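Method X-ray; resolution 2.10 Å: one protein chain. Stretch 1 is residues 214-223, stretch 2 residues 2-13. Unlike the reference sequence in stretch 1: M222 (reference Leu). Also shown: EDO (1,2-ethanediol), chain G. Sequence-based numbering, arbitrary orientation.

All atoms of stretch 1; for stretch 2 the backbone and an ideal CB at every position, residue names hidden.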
# COMPACT_ATOMS: atom_id res chain seq x y z
N TYR A 214 0.99 5.35 -12.61
CA TYR A 214 0.61 5.16 -14.01
C TYR A 214 -0.90 4.97 -14.12
O TYR A 214 -1.57 4.57 -13.17
CB TYR A 214 1.31 3.94 -14.62
CG TYR A 214 2.77 4.15 -14.82
CD1 TYR A 214 3.65 4.06 -13.75
CD2 TYR A 214 3.28 4.44 -16.07
CE1 TYR A 214 5.00 4.27 -13.91
CE2 TYR A 214 4.63 4.65 -16.25
CZ TYR A 214 5.48 4.56 -15.16
OH TYR A 214 6.83 4.78 -15.33
N ARG A 215 -1.43 5.27 -15.30
CA ARG A 215 -2.85 5.05 -15.55
C ARG A 215 -3.26 3.59 -15.36
O ARG A 215 -4.44 3.32 -15.08
CB ARG A 215 -3.20 5.52 -16.96
CG ARG A 215 -4.52 6.18 -17.09
CD ARG A 215 -4.49 7.15 -18.24
NE ARG A 215 -4.33 6.51 -19.55
CZ ARG A 215 -5.22 6.59 -20.54
NH1 ARG A 215 -6.33 7.30 -20.38
NH2 ARG A 215 -4.99 5.99 -21.69
N ASN A 216 -2.33 2.64 -15.51
CA ASN A 216 -2.64 1.21 -15.43
C ASN A 216 -2.39 0.63 -14.05
O ASN A 216 -2.30 -0.60 -13.92
CB ASN A 216 -1.84 0.43 -16.48
CG ASN A 216 -0.35 0.60 -16.31
OD1 ASN A 216 0.12 1.07 -15.28
ND2 ASN A 216 0.41 0.19 -17.32
N GLY A 217 -2.26 1.47 -13.03
CA GLY A 217 -2.09 1.04 -11.67
C GLY A 217 -0.66 0.87 -11.23
O GLY A 217 -0.41 0.82 -10.03
N ILE A 218 0.28 0.76 -12.16
CA ILE A 218 1.66 0.58 -11.76
C ILE A 218 2.09 1.81 -10.98
O ILE A 218 1.54 2.88 -11.16
CB ILE A 218 2.54 0.34 -13.00
CG1 ILE A 218 2.09 -0.94 -13.69
CG2 ILE A 218 3.99 0.23 -12.63
CD1 ILE A 218 2.99 -1.38 -14.80
N THR A 219 3.02 1.64 -10.06
CA THR A 219 3.57 2.75 -9.30
C THR A 219 5.06 2.54 -9.14
O THR A 219 5.54 1.41 -9.22
CB THR A 219 2.97 2.88 -7.91
OG1 THR A 219 3.53 1.87 -7.07
CG2 THR A 219 1.51 2.70 -7.95
N ARG A 220 5.79 3.62 -8.89
CA ARG A 220 7.23 3.55 -8.74
C ARG A 220 7.67 4.72 -7.88
O ARG A 220 6.85 5.46 -7.35
CB ARG A 220 7.93 3.57 -10.09
CG ARG A 220 7.67 4.81 -10.91
CD ARG A 220 8.42 4.71 -12.22
NE ARG A 220 8.21 5.84 -13.11
CZ ARG A 220 8.91 6.96 -13.07
NH1 ARG A 220 9.89 7.11 -12.18
NH2 ARG A 220 8.65 7.93 -13.93
N ASP A 221 8.97 4.87 -7.69
CA ASP A 221 9.51 6.02 -6.97
C ASP A 221 8.84 6.27 -5.65
O ASP A 221 8.50 7.38 -5.34
CB ASP A 221 9.44 7.28 -7.83
CG ASP A 221 10.48 8.31 -7.47
OD1 ASP A 221 10.98 8.33 -6.34
OD2 ASP A 221 10.81 9.12 -8.34
N MSE A 222 8.61 5.22 -4.90
CA MSE A 222 7.94 5.34 -3.63
C MSE A 222 8.76 5.92 -2.55
O MSE A 222 9.98 5.81 -2.56
CB MSE A 222 7.51 3.99 -3.10
CG MSE A 222 7.81 2.86 -4.07
SE MSE A 222 6.13 1.94 -4.14
CE MSE A 222 5.98 1.59 -2.23
N THR A 223 8.11 6.61 -1.64
CA THR A 223 8.75 7.11 -0.47
C THR A 223 7.73 6.94 0.62
O THR A 223 6.61 7.37 0.49
CB THR A 223 9.15 8.58 -0.60
OG1 THR A 223 10.22 8.69 -1.54
CG2 THR A 223 9.60 9.12 0.71
N UNK A 2 -13.86 3.02 -15.48
CA UNK A 2 -13.40 2.40 -16.72
C UNK A 2 -11.89 2.37 -16.80
O UNK A 2 -11.30 2.73 -17.81
CB UNK A 2 -13.97 3.14 -17.93
N UNK A 3 -11.28 1.92 -15.71
CA UNK A 3 -9.83 1.82 -15.59
C UNK A 3 -9.43 0.34 -15.69
O UNK A 3 -10.04 -0.50 -15.06
CB UNK A 3 -9.34 2.43 -14.28
N UNK A 4 -8.38 0.01 -16.45
CA UNK A 4 -7.98 -1.39 -16.55
C UNK A 4 -6.61 -1.68 -15.97
O UNK A 4 -5.63 -1.72 -16.69
CB UNK A 4 -8.00 -1.83 -18.02
N UNK A 5 -6.54 -1.96 -14.68
CA UNK A 5 -5.25 -2.22 -14.05
C UNK A 5 -4.58 -3.41 -14.68
O UNK A 5 -5.17 -4.44 -14.86
CB UNK A 5 -5.41 -2.45 -12.55
N UNK A 6 -3.31 -3.25 -15.01
CA UNK A 6 -2.55 -4.30 -15.64
C UNK A 6 -1.93 -5.27 -14.67
O UNK A 6 -1.34 -4.89 -13.68
CB UNK A 6 -1.45 -3.69 -16.51
N UNK A 7 -2.06 -6.56 -14.95
CA UNK A 7 -1.49 -7.57 -14.06
C UNK A 7 0.00 -7.58 -14.16
O UNK A 7 0.54 -7.60 -15.25
CB UNK A 7 -2.04 -8.96 -14.38
N UNK A 8 0.69 -7.53 -13.04
CA UNK A 8 2.12 -7.44 -13.08
C UNK A 8 2.78 -7.81 -11.77
O UNK A 8 2.15 -7.83 -10.75
CB UNK A 8 2.53 -6.02 -13.48
N UNK A 9 4.07 -8.04 -11.83
CA UNK A 9 4.86 -8.32 -10.65
C UNK A 9 5.90 -7.22 -10.65
O UNK A 9 6.48 -6.92 -11.68
CB UNK A 9 5.47 -9.72 -10.66
N UNK A 10 6.11 -6.61 -9.51
CA UNK A 10 7.03 -5.49 -9.41
C UNK A 10 7.88 -5.66 -8.17
O UNK A 10 7.36 -5.89 -7.07
CB UNK A 10 6.28 -4.16 -9.38
N UNK A 11 9.19 -5.56 -8.34
CA UNK A 11 10.13 -5.73 -7.25
C UNK A 11 10.76 -4.38 -7.00
O UNK A 11 11.34 -3.78 -7.91
CB UNK A 11 11.18 -6.80 -7.56
N UNK A 12 10.69 -3.93 -5.76
CA UNK A 12 11.24 -2.65 -5.36
C UNK A 12 12.40 -2.91 -4.41
O UNK A 12 12.35 -3.83 -3.61
CB UNK A 12 10.18 -1.76 -4.71
N UNK A 13 13.43 -2.10 -4.53
CA UNK A 13 14.55 -2.12 -3.60
C UNK A 13 14.40 -0.99 -2.59
O UNK A 13 14.21 0.17 -2.97
CB UNK A 13 15.88 -2.00 -4.35
C1 EDO G . 2.08 -1.00 -8.40
O1 EDO G . 3.48 -1.14 -8.68
C2 EDO G . 1.89 -0.75 -6.92
O2 EDO G . 0.50 -0.50 -6.72

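Position 2 opens the segment with nothing of 214-223 within reach of its CB, so the contact sets no requirement; it is A2. At position 3 the CB points sideways and stands 5.0 Å from R215 O. A carbonyl at that range leaves room for a short aliphatic group or a small polar one. The residue is V3, whose CG2 comes to 3.6 Å from R215 O, an apolar approach that leaves the carbonyl free to accept from a water. That water in turn accepts from the backbone N of position 4. There the CB is again sideways, with open space around it, and almost any side chain would serve, a long polar one included. It is R4, and its end leads away.

Position 5 runs beside the turn from Y214 to G217. Its CB lies 3.9 Å from N216 O and 4.9 Å from G217 CA, where the glycine leaves a bare patch of backbone. A branched or flexible apolar chain could settle on it. L5 does so, with CD2 3.8 Å from G217 CA; an ideal CB on that glycine would fall 2.9 Å from L5 CD2, a clash. The backbone adds a CA-H...O contact, L5 CA to N216 O at 3.4 Å.

At position 6 the main chain itself is the anchor: its N donates to N216 O at 3.0 Å and 163°, so proline is excluded. The CB points toward stretch 1, between N216 and the end of I218, 5.3 Å from I218 CD1. A compact beta-branched group would fit, valine or isoleucine, or threonine if its hydroxyl were tolerated. V6 fills the place, its CG1 3.9 Å from I218 CG1 and 3.6 Å from N216 ND2.

Position 7 turns its CB away and asks nothing of this contact; its phi of -72° permits proline, and P7 is found.

Position 8 begins the strand and points toward I218, with CB 4.8 Å from I218 CD1. A flat ring or a broad aliphatic would cover that side chain. H8 lays a ring face over it: I218 CG1 is 4.1 Å from the ring centroid, nearly on the normal. H8 ND1 donates to V6 O at 2.5 Å, while the ethanediol lies at the ring edge.

Positions 9 and 11 are out of reach, and are R9 and I11. Position 10 points toward stretch 1 but finds nothing within 5.5 Å of its CB, so only a longer residue could make contact; it is A10, which stops short.

Position 12 points toward stretch 1, its CB 5.2 Å from M222 CG, with T219 O lying farther off as an acceptor. A long side chain with a flat surface and a terminal donor would answer both. Y12 does: its OH donates to T219 O at 2.5 Å, and M222 SE sits over one ring face, 4.1 Å from the centroid. Ethanediol O1 also donates to Y12 OH, at a very short 2.4 Å.

Position 13 is out of reach, and is D13.

Stretch 2, residues 2-13: AVRLVPHRAIYD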
# COMPACT_ATOMS: atom_id res chain seq x y z
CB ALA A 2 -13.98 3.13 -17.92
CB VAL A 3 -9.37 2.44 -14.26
CG1 VAL A 3 -9.66 1.52 -13.10
CG2 VAL A 3 -7.91 2.80 -14.32
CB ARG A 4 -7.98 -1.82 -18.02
CG ARG A 4 -9.28 -2.47 -18.50
CD ARG A 4 -9.19 -2.90 -19.95
NE ARG A 4 -10.50 -3.00 -20.59
CZ ARG A 4 -10.69 -3.42 -21.83
NH1 ARG A 4 -9.66 -3.79 -22.57
NH2 ARG A 4 -11.90 -3.48 -22.34
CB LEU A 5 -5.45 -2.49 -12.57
CG LEU A 5 -6.37 -1.52 -11.87
CD1 LEU A 5 -6.64 -1.97 -10.45
CD2 LEU A 5 -5.73 -0.15 -11.89
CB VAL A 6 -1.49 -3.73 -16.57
CG1 VAL A 6 -0.42 -3.00 -15.79
CG2 VAL A 6 -0.90 -4.81 -17.44
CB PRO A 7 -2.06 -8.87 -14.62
CG PRO A 7 -3.22 -8.46 -15.44
CD PRO A 7 -2.83 -7.16 -16.03
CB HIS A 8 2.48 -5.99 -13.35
CG HIS A 8 2.01 -5.07 -12.29
ND1 HIS A 8 0.70 -4.67 -12.18
CD2 HIS A 8 2.65 -4.53 -11.23
CE1 HIS A 8 0.56 -3.90 -11.12
NE2 HIS A 8 1.73 -3.80 -10.53
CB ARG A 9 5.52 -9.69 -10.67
CG ARG A 9 6.31 -9.99 -9.41
CD ARG A 9 6.92 -11.38 -9.48
NE ARG A 9 8.01 -11.57 -8.54
CZ ARG A 9 9.20 -12.05 -8.88
NH1 ARG A 9 9.44 -12.37 -10.13
NH2 ARG A 9 10.14 -12.21 -7.97
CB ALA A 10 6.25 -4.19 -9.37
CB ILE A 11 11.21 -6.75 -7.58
CG1 ILE A 11 10.60 -8.09 -7.93
CG2 ILE A 11 12.12 -6.90 -6.41
CD1 ILE A 11 11.62 -9.04 -8.45
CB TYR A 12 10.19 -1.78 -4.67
CG TYR A 12 8.97 -1.47 -5.50
CD1 TYR A 12 7.86 -2.29 -5.46
CD2 TYR A 12 8.91 -0.34 -6.30
CE1 TYR A 12 6.74 -2.01 -6.21
CE2 TYR A 12 7.80 -0.05 -7.05
CZ TYR A 12 6.71 -0.90 -7.00
OH TYR A 12 5.57 -0.65 -7.72
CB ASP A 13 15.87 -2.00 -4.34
CG ASP A 13 17.02 -1.88 -3.41
OD1 ASP A 13 17.38 -2.91 -2.81
OD2 ASP A 13 17.55 -0.76 -3.26
O HOH W 1 -6.46 2.49 -17.36
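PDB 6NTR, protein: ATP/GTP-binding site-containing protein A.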